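Local coordinates for protein rhodopsin (PDB 2Z73) that detects light through bound retinal, whose 11-cis to all-trans isomerization triggers a conformational change that signals through G proteins to phospholipase C in squid vision, at residues F113-T125 and F158-I171. Numbering follows the deposited sequence.
Sequences FIGGIFGFMSIMT and FVWLWSVLWAIGPI. With RET (retinal), chain D.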
ATOM      1  N   PHE A 113     -12.715   8.564  -5.690  1.00 42.98           N
ATOM      2  CA  PHE A 113     -13.156   7.180  -5.543  1.00 42.20           C
ATOM      3  C   PHE A 113     -12.023   6.175  -5.823  1.00 43.54           C
ATOM      4  O   PHE A 113     -11.905   5.145  -5.149  1.00 41.12           O
ATOM      5  CB  PHE A 113     -14.328   6.936  -6.490  1.00 45.52           C
ATOM      6  CG  PHE A 113     -14.825   5.519  -6.505  1.00 48.26           C
ATOM      7  CD1 PHE A 113     -15.144   4.860  -5.329  1.00 46.19           C
ATOM      8  CD2 PHE A 113     -15.024   4.859  -7.716  1.00 53.64           C
ATOM      9  CE1 PHE A 113     -15.652   3.568  -5.344  1.00 48.58           C
ATOM     10  CE2 PHE A 113     -15.535   3.558  -7.746  1.00 55.28           C
ATOM     11  CZ  PHE A 113     -15.850   2.912  -6.551  1.00 53.04           C
ATOM     12  N   ILE A 114     -11.209   6.480  -6.830  1.00 42.86           N
ATOM     13  CA  ILE A 114     -10.094   5.641  -7.203  1.00 41.23           C
ATOM     14  C   ILE A 114      -9.011   5.731  -6.142  1.00 40.95           C
ATOM     15  O   ILE A 114      -8.338   4.742  -5.820  1.00 40.87           O
ATOM     16  CB  ILE A 114      -9.508   6.082  -8.553  1.00 44.30           C
ATOM     17  CG1 ILE A 114     -10.453   5.667  -9.681  1.00 46.38           C
ATOM     18  CG2 ILE A 114      -8.125   5.482  -8.754  1.00 42.15           C
ATOM     19  CD1 ILE A 114     -10.588   4.166  -9.846  1.00 40.47           C
ATOM     20  N   GLY A 115      -8.841   6.928  -5.596  1.00 41.20           N
ATOM     21  CA  GLY A 115      -7.841   7.129  -4.569  1.00 42.47           C
ATOM     22  C   GLY A 115      -8.195   6.310  -3.348  1.00 42.86           C
ATOM     23  O   GLY A 115      -7.343   5.635  -2.759  1.00 40.82           O
ATOM     24  N   GLY A 116      -9.469   6.343  -2.975  1.00 43.01           N
ATOM     25  CA  GLY A 116      -9.891   5.605  -1.806  1.00 45.25           C
ATOM     26  C   GLY A 116      -9.927   4.110  -2.005  1.00 48.43           C
ATOM     27  O   GLY A 116      -9.475   3.343  -1.149  1.00 50.36           O
ATOM     28  N   ILE A 117     -10.468   3.701  -3.147  1.00 51.10           N
ATOM     29  CA  ILE A 117     -10.608   2.295  -3.487  1.00 52.69           C
ATOM     30  C   ILE A 117      -9.284   1.559  -3.464  1.00 50.44           C
ATOM     31  O   ILE A 117      -9.222   0.428  -3.005  1.00 50.05           O
ATOM     32  CB  ILE A 117     -11.275   2.139  -4.880  1.00 55.65           C
ATOM     33  CG1 ILE A 117     -11.684   0.685  -5.116  1.00 59.46           C
ATOM     34  CG2 ILE A 117     -10.326   2.569  -5.960  1.00 57.41           C
ATOM     35  CD1 ILE A 117     -12.471   0.482  -6.400  1.00 62.81           C
ATOM     36  N   PHE A 118      -8.218   2.195  -3.945  1.00 52.26           N
ATOM     37  CA  PHE A 118      -6.911   1.535  -3.951  1.00 51.46           C
ATOM     38  C   PHE A 118      -6.094   1.777  -2.700  1.00 48.74           C
ATOM     39  O   PHE A 118      -5.104   1.098  -2.458  1.00 47.99           O
ATOM     40  CB  PHE A 118      -6.117   1.919  -5.202  1.00 50.03           C
ATOM     41  CG  PHE A 118      -6.676   1.317  -6.449  1.00 46.20           C
ATOM     42  CD1 PHE A 118      -7.414   2.086  -7.346  1.00 43.97           C
ATOM     43  CD2 PHE A 118      -6.546  -0.044  -6.676  1.00 43.31           C
ATOM     44  CE1 PHE A 118      -8.020   1.504  -8.449  1.00 43.82           C
ATOM     45  CE2 PHE A 118      -7.151  -0.645  -7.778  1.00 47.09           C
ATOM     46  CZ  PHE A 118      -7.895   0.137  -8.670  1.00 44.96           C
ATOM     47  N   GLY A 119      -6.511   2.758  -1.911  1.00 50.68           N
ATOM     48  CA  GLY A 119      -5.831   3.027  -0.660  1.00 48.72           C
ATOM     49  C   GLY A 119      -6.321   1.938   0.279  1.00 49.10           C
ATOM     50  O   GLY A 119      -5.553   1.371   1.055  1.00 46.35           O
ATOM     51  N   PHE A 120      -7.614   1.631   0.191  1.00 47.46           N
ATOM     52  CA  PHE A 120      -8.189   0.584   1.030  1.00 49.62           C
ATOM     53  C   PHE A 120      -7.659  -0.767   0.569  1.00 50.30           C
ATOM     54  O   PHE A 120      -7.502  -1.687   1.363  1.00 52.49           O
ATOM     55  CB  PHE A 120      -9.727   0.578   0.936  1.00 49.31           C
ATOM     56  CG  PHE A 120     -10.395   1.774   1.562  1.00 44.46           C
ATOM     57  CD1 PHE A 120     -11.549   2.302   0.996  1.00 44.23           C
ATOM     58  CD2 PHE A 120      -9.884   2.358   2.719  1.00 45.35           C
ATOM     59  CE1 PHE A 120     -12.200   3.408   1.567  1.00 45.50           C
ATOM     60  CE2 PHE A 120     -10.518   3.461   3.305  1.00 47.09           C
ATOM     61  CZ  PHE A 120     -11.688   3.990   2.722  1.00 46.88           C
ATOM     62  N   MET A 121      -7.381  -0.871  -0.727  1.00 53.82           N
ATOM     63  CA  MET A 121      -6.889  -2.114  -1.314  1.00 50.63           C
ATOM     64  C   MET A 121      -5.447  -2.415  -0.953  1.00 50.18           C
ATOM     65  O   MET A 121      -5.101  -3.569  -0.725  1.00 52.74           O
ATOM     66  CB  MET A 121      -7.036  -2.092  -2.831  1.00 51.00           C
ATOM     67  CG  MET A 121      -6.939  -3.474  -3.461  1.00 52.48           C
ATOM     68  SD  MET A 121      -7.618  -3.554  -5.152  1.00 57.64           S
ATOM     69  CE  MET A 121      -6.145  -3.617  -6.104  1.00 57.71           C
ATOM     70  N   SER A 122      -4.602  -1.395  -0.888  1.00 48.58           N
ATOM     71  CA  SER A 122      -3.220  -1.654  -0.542  1.00 50.45           C
ATOM     72  C   SER A 122      -3.028  -2.234   0.868  1.00 50.78           C
ATOM     73  O   SER A 122      -2.210  -3.137   1.057  1.00 50.60           O
ATOM     74  CB  SER A 122      -2.381  -0.395  -0.747  1.00 50.13           C
ATOM     75  OG  SER A 122      -2.165  -0.188  -2.131  1.00 49.16           O
ATOM     76  N   ILE A 123      -3.777  -1.744   1.853  1.00 51.64           N
ATOM     77  CA  ILE A 123      -3.657  -2.279   3.213  1.00 53.82           C
ATOM     78  C   ILE A 123      -4.330  -3.637   3.339  1.00 52.80           C
ATOM     79  O   ILE A 123      -3.805  -4.535   3.997  1.00 52.74           O
ATOM     80  CB  ILE A 123      -4.294  -1.373   4.277  1.00 56.37           C
ATOM     81  CG1 ILE A 123      -5.103  -0.265   3.604  1.00 58.22           C
ATOM     82  CG2 ILE A 123      -3.222  -0.849   5.218  1.00 55.13           C
ATOM     83  CD1 ILE A 123      -5.966   0.522   4.554  1.00 60.13           C
ATOM     84  N   MET A 124      -5.495  -3.795   2.721  1.00 53.55           N
ATOM     85  CA  MET A 124      -6.188  -5.077   2.812  1.00 54.40           C
ATOM     86  C   MET A 124      -5.374  -6.160   2.098  1.00 54.77           C
ATOM     87  O   MET A 124      -5.378  -7.329   2.508  1.00 54.74           O
ATOM     88  CB  MET A 124      -7.589  -4.987   2.212  1.00 52.57           C
ATOM     89  CG  MET A 124      -8.451  -6.182   2.546  1.00 53.91           C
ATOM     90  SD  MET A 124      -8.390  -6.612   4.307  1.00 54.29           S
ATOM     91  CE  MET A 124      -9.620  -5.538   4.987  1.00 52.31           C
ATOM     92  N   THR A 125      -4.673  -5.773   1.033  1.00 52.42           N
ATOM     93  CA  THR A 125      -3.853  -6.735   0.321  1.00 50.91           C
ATOM     94  C   THR A 125      -2.742  -7.096   1.286  1.00 49.72           C
ATOM     95  O   THR A 125      -2.401  -8.265   1.436  1.00 46.60           O
ATOM     96  CB  THR A 125      -3.224  -6.152  -0.965  1.00 50.86           C
ATOM     97  OG1 THR A 125      -4.254  -5.792  -1.884  1.00 50.78           O
ATOM     98  CG2 THR A 125      -2.319  -7.179  -1.627  1.00 47.59           C
ATOM     99  N   PHE A 158     -11.929 -11.029  -2.296  1.00 58.03           N
ATOM    100  CA  PHE A 158     -12.464 -10.416  -1.088  1.00 57.94           C
ATOM    101  C   PHE A 158     -11.908  -8.995  -1.028  1.00 57.32           C
ATOM    102  O   PHE A 158     -12.635  -8.033  -0.766  1.00 56.05           O
ATOM    103  CB  PHE A 158     -12.031 -11.172   0.167  1.00 57.69           C
ATOM    104  CG  PHE A 158     -12.153 -10.358   1.427  1.00 59.01           C
ATOM    105  CD1 PHE A 158     -13.399  -9.922   1.874  1.00 59.72           C
ATOM    106  CD2 PHE A 158     -11.020  -9.988   2.146  1.00 59.76           C
ATOM    107  CE1 PHE A 158     -13.514  -9.121   3.021  1.00 58.69           C
ATOM    108  CE2 PHE A 158     -11.125  -9.187   3.292  1.00 60.31           C
ATOM    109  CZ  PHE A 158     -12.376  -8.755   3.727  1.00 59.75           C
ATOM    110  N   VAL A 159     -10.605  -8.883  -1.271  1.00 55.16           N
ATOM    111  CA  VAL A 159      -9.936  -7.597  -1.255  1.00 54.26           C
ATOM    112  C   VAL A 159     -10.638  -6.604  -2.175  1.00 55.84           C
ATOM    113  O   VAL A 159     -10.962  -5.492  -1.767  1.00 56.42           O
ATOM    114  CB  VAL A 159      -8.479  -7.707  -1.732  1.00 54.75           C
ATOM    115  CG1 VAL A 159      -7.822  -6.337  -1.668  1.00 53.06           C
ATOM    116  CG2 VAL A 159      -7.715  -8.736  -0.893  1.00 52.44           C
ATOM    117  N   TRP A 160     -10.865  -7.002  -3.424  1.00 54.46           N
ATOM    118  CA  TRP A 160     -11.516  -6.111  -4.366  1.00 53.24           C
ATOM    119  C   TRP A 160     -12.911  -5.726  -3.908  1.00 52.70           C
ATOM    120  O   TRP A 160     -13.247  -4.549  -3.869  1.00 54.92           O
ATOM    121  CB  TRP A 160     -11.548  -6.729  -5.770  1.00 54.69           C
ATOM    122  CG  TRP A 160     -10.263  -6.528  -6.546  1.00 52.14           C
ATOM    123  CD1 TRP A 160      -9.114  -7.256  -6.438  1.00 53.32           C
ATOM    124  CD2 TRP A 160     -10.000  -5.510  -7.525  1.00 51.81           C
ATOM    125  NE1 TRP A 160      -8.150  -6.759  -7.290  1.00 53.86           N
ATOM    126  CE2 TRP A 160      -8.669  -5.687  -7.967  1.00 52.70           C
ATOM    127  CE3 TRP A 160     -10.761  -4.464  -8.073  1.00 51.06           C
ATOM    128  CZ2 TRP A 160      -8.083  -4.861  -8.931  1.00 51.95           C
ATOM    129  CZ3 TRP A 160     -10.177  -3.642  -9.032  1.00 51.24           C
ATOM    130  CH2 TRP A 160      -8.849  -3.847  -9.450  1.00 51.28           C
ATOM    131  N   LEU A 161     -13.729  -6.706  -3.550  1.00 55.76           N
ATOM    132  CA  LEU A 161     -15.078  -6.404  -3.089  1.00 54.94           C
ATOM    133  C   LEU A 161     -15.023  -5.456  -1.903  1.00 55.74           C
ATOM    134  O   LEU A 161     -15.688  -4.415  -1.885  1.00 56.49           O
ATOM    135  CB  LEU A 161     -15.817  -7.683  -2.701  1.00 56.10           C
ATOM    136  CG  LEU A 161     -16.648  -8.281  -3.830  1.00 57.71           C
ATOM    137  CD1 LEU A 161     -17.593  -7.207  -4.359  1.00 59.29           C
ATOM    138  CD2 LEU A 161     -15.746  -8.776  -4.948  1.00 61.98           C
ATOM    139  N   TRP A 162     -14.225  -5.819  -0.908  1.00 54.85           N
ATOM    140  CA  TRP A 162     -14.066  -5.002   0.282  1.00 56.70           C
ATOM    141  C   TRP A 162     -13.716  -3.560  -0.099  1.00 55.78           C
ATOM    142  O   TRP A 162     -14.449  -2.628   0.228  1.00 54.64           O
ATOM    143  CB  TRP A 162     -12.966  -5.607   1.155  1.00 62.44           C
ATOM    144  CG  TRP A 162     -12.765  -4.935   2.466  1.00 67.49           C
ATOM    145  CD1 TRP A 162     -11.861  -3.957   2.753  1.00 68.74           C
ATOM    146  CD2 TRP A 162     -13.472  -5.200   3.681  1.00 70.90           C
ATOM    147  NE1 TRP A 162     -11.957  -3.597   4.078  1.00 71.01           N
ATOM    148  CE2 TRP A 162     -12.940  -4.346   4.669  1.00 70.99           C
ATOM    149  CE3 TRP A 162     -14.505  -6.080   4.031  1.00 72.19           C
ATOM    150  CZ2 TRP A 162     -13.408  -4.343   5.989  1.00 72.04           C
ATOM    151  CZ3 TRP A 162     -14.969  -6.078   5.344  1.00 72.35           C
ATOM    152  CH2 TRP A 162     -14.418  -5.213   6.306  1.00 71.69           C
ATOM    153  N   SER A 163     -12.604  -3.390  -0.813  1.00 55.56           N
ATOM    154  CA  SER A 163     -12.135  -2.071  -1.242  1.00 54.28           C
ATOM    155  C   SER A 163     -13.191  -1.229  -1.954  1.00 53.71           C
ATOM    156  O   SER A 163     -13.365  -0.053  -1.651  1.00 53.35           O
ATOM    157  CB  SER A 163     -10.928  -2.218  -2.153  1.00 53.85           C
ATOM    158  OG  SER A 163      -9.885  -2.893  -1.488  1.00 53.25           O
ATOM    159  N   VAL A 164     -13.883  -1.824  -2.914  1.00 52.72           N
ATOM    160  CA  VAL A 164     -14.897  -1.076  -3.623  1.00 52.72           C
ATOM    161  C   VAL A 164     -16.013  -0.697  -2.661  1.00 53.69           C
ATOM    162  O   VAL A 164     -16.465   0.451  -2.646  1.00 53.58           O
ATOM    163  CB  VAL A 164     -15.486  -1.894  -4.781  1.00 52.55           C
ATOM    164  CG1 VAL A 164     -16.477  -1.045  -5.574  1.00 49.25           C
ATOM    165  CG2 VAL A 164     -14.365  -2.390  -5.668  1.00 47.81           C
ATOM    166  N   LEU A 165     -16.435  -1.664  -1.848  1.00 52.74           N
ATOM    167  CA  LEU A 165     -17.507  -1.459  -0.883  1.00 53.35           C
ATOM    168  C   LEU A 165     -17.370  -0.247   0.032  1.00 53.48           C
ATOM    169  O   LEU A 165     -18.311   0.534   0.193  1.00 52.26           O
ATOM    170  CB  LEU A 165     -17.670  -2.704  -0.013  1.00 54.26           C
ATOM    171  CG  LEU A 165     -18.625  -2.556   1.174  1.00 52.93           C
ATOM    172  CD1 LEU A 165     -20.021  -2.169   0.685  1.00 52.49           C
ATOM    173  CD2 LEU A 165     -18.661  -3.856   1.939  1.00 53.44           C
ATOM    174  N   TRP A 166     -16.204  -0.084   0.640  1.00 54.66           N
ATOM    175  CA  TRP A 166     -16.008   1.026   1.557  1.00 57.04           C
ATOM    176  C   TRP A 166     -15.601   2.337   0.913  1.00 55.82           C
ATOM    177  O   TRP A 166     -15.447   3.344   1.600  1.00 58.77           O
ATOM    178  CB  TRP A 166     -15.002   0.625   2.639  1.00 58.83           C
ATOM    179  CG  TRP A 166     -15.478  -0.560   3.406  1.00 61.80           C
ATOM    180  CD1 TRP A 166     -14.814  -1.734   3.591  1.00 63.30           C
ATOM    181  CD2 TRP A 166     -16.762  -0.720   4.018  1.00 63.37           C
ATOM    182  NE1 TRP A 166     -15.607  -2.624   4.275  1.00 66.03           N
ATOM    183  CE2 TRP A 166     -16.809  -2.027   4.549  1.00 65.27           C
ATOM    184  CE3 TRP A 166     -17.881   0.112   4.167  1.00 64.36           C
ATOM    185  CZ2 TRP A 166     -17.935  -2.526   5.222  1.00 65.89           C
ATOM    186  CZ3 TRP A 166     -19.004  -0.382   4.838  1.00 64.90           C
ATOM    187  CH2 TRP A 166     -19.019  -1.692   5.356  1.00 65.44           C
ATOM    188  N   ALA A 167     -15.439   2.335  -0.404  1.00 54.76           N
ATOM    189  CA  ALA A 167     -15.055   3.551  -1.102  1.00 52.70           C
ATOM    190  C   ALA A 167     -16.167   4.055  -2.004  1.00 51.51           C
ATOM    191  O   ALA A 167     -16.165   5.219  -2.409  1.00 50.62           O
ATOM    192  CB  ALA A 167     -13.799   3.310  -1.921  1.00 50.22           C
ATOM    193  N   ILE A 168     -17.134   3.193  -2.297  1.00 49.16           N
ATOM    194  CA  ILE A 168     -18.212   3.585  -3.191  1.00 51.34           C
ATOM    195  C   ILE A 168     -19.346   4.379  -2.549  1.00 53.02           C
ATOM    196  O   ILE A 168     -20.197   4.930  -3.253  1.00 54.88           O
ATOM    197  CB  ILE A 168     -18.793   2.356  -3.920  1.00 52.43           C
ATOM    198  CG1 ILE A 168     -19.465   2.807  -5.216  1.00 52.33           C
ATOM    199  CG2 ILE A 168     -19.766   1.606  -3.014  1.00 48.74           C
ATOM    200  CD1 ILE A 168     -19.623   1.693  -6.239  1.00 52.79           C
ATOM    201  N   GLY A 169     -19.355   4.451  -1.221  1.00 52.37           N
ATOM    202  CA  GLY A 169     -20.402   5.180  -0.534  1.00 46.48           C
ATOM    203  C   GLY A 169     -20.684   6.534  -1.155  1.00 45.93           C
ATOM    204  O   GLY A 169     -21.770   6.761  -1.682  1.00 46.12           O
ATOM    205  N   PRO A 170     -19.715   7.457  -1.123  1.00 45.76           N
ATOM    206  CA  PRO A 170     -19.891   8.791  -1.690  1.00 45.73           C
ATOM    207  C   PRO A 170     -20.400   8.800  -3.131  1.00 47.45           C
ATOM    208  O   PRO A 170     -20.962   9.800  -3.598  1.00 46.45           O
ATOM    209  CB  PRO A 170     -18.501   9.398  -1.561  1.00 44.75           C
ATOM    210  CG  PRO A 170     -18.009   8.780  -0.302  1.00 44.25           C
ATOM    211  CD  PRO A 170     -18.383   7.333  -0.518  1.00 45.48           C
ATOM    212  N   ILE A 171     -20.206   7.695  -3.841  1.00 48.83           N
ATOM    213  CA  ILE A 171     -20.663   7.617  -5.221  1.00 52.03           C
ATOM    214  C   ILE A 171     -22.186   7.594  -5.237  1.00 54.50           C
ATOM    215  O   ILE A 171     -22.812   8.037  -6.199  1.00 52.75           O
ATOM    216  CB  ILE A 171     -20.122   6.356  -5.925  1.00 51.20           C
ATOM    217  CG1 ILE A 171     -18.605   6.463  -6.069  1.00 50.96           C
ATOM    218  CG2 ILE A 171     -20.798   6.170  -7.286  1.00 47.34           C
ATOM    219  CD1 ILE A 171     -18.140   7.653  -6.885  1.00 49.35           C
TER
HETATM  220  C1  RET D1000      -8.476   7.031   5.707  1.00 54.64           C
HETATM  221  C2  RET D1000      -7.451   6.572   6.784  1.00 56.03           C
HETATM  222  C3  RET D1000      -6.098   6.127   6.256  1.00 59.21           C
HETATM  223  C4  RET D1000      -6.212   5.087   5.129  1.00 58.46           C
HETATM  224  C5  RET D1000      -7.225   5.483   4.055  1.00 58.59           C
HETATM  225  C6  RET D1000      -8.253   6.361   4.290  1.00 57.36           C
HETATM  226  C7  RET D1000      -9.248   6.759   3.209  1.00 56.24           C
HETATM  227  C8  RET D1000      -8.949   7.584   2.112  1.00 54.05           C
HETATM  228  C9  RET D1000      -9.746   8.009   0.953  1.00 52.16           C
HETATM  229  C10 RET D1000      -9.063   8.792   0.108  1.00 49.84           C
HETATM  230  C11 RET D1000      -9.431   9.371  -1.166  1.00 47.63           C
HETATM  231  C12 RET D1000      -8.672  10.169  -1.977  1.00 49.35           C
HETATM  232  C13 RET D1000      -7.320  10.840  -1.854  1.00 46.46           C
HETATM  233  C14 RET D1000      -6.795  11.520  -2.918  1.00 41.26           C
HETATM  234  C15 RET D1000      -5.501  12.211  -2.874  1.00 39.18           C
HETATM  235  C16 RET D1000      -9.891   6.754   6.214  1.00 52.61           C
HETATM  236  C17 RET D1000      -8.347   8.588   5.644  1.00 51.45           C
HETATM  237  C18 RET D1000      -6.905   4.778   2.762  1.00 58.95           C
HETATM  238  C19 RET D1000     -11.174   7.531   0.777  1.00 49.13           C
HETATM  239  C20 RET D1000      -6.600  10.713  -0.493  1.00 45.59           C
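M121 lays its sulfur over one face of the W160 indole: SD stands 3.8 Å from the centroid of the five-membered ring and 15° off its normal, a Met-aromatic contact. With CG anti to the backbone N and the chain bent at chi3, the terminal methyl folds along the same indole. F118 turns its edge toward the six-membered ring of W160, planes at 89° and centroids 5.9 Å apart, an offset T-shaped pair. The indole NE1 is hydrogen-bonded to N75 of helix 70-87; an alanine here would probably leave the M121 sulfur and the F118 edge without their aromatic partner and N75 without this donor. M124, about one turn along from M121, sets CE over the W162 five-membered ring, a CH-pi contact 3.5 Å from the centroid.

These are transmembrane helices 3 and 4 of the rhodopsin-type seven-helix bundle. The axes of 113-125 and 158-167 run roughly antiparallel, 139° between their N-to-C directions, and approach to 8.0 Å. S163 marks the close approach, its CA 5.1 Å from I117 CA; S163 OG, hydrogen-bonded to V159 O, lies 3.2 Å from M121 CB. The A167 methyl is a knob among F113, G116, I117 and F120. F120, a retinal-pocket residue, has CE2 3.5 Å from retinal C7, while its CD1 edge meets the A167 methyl. I171 CG1 makes a CH-pi contact over one face of the F113 ring, while A167 O comes to the ring edge at CD1.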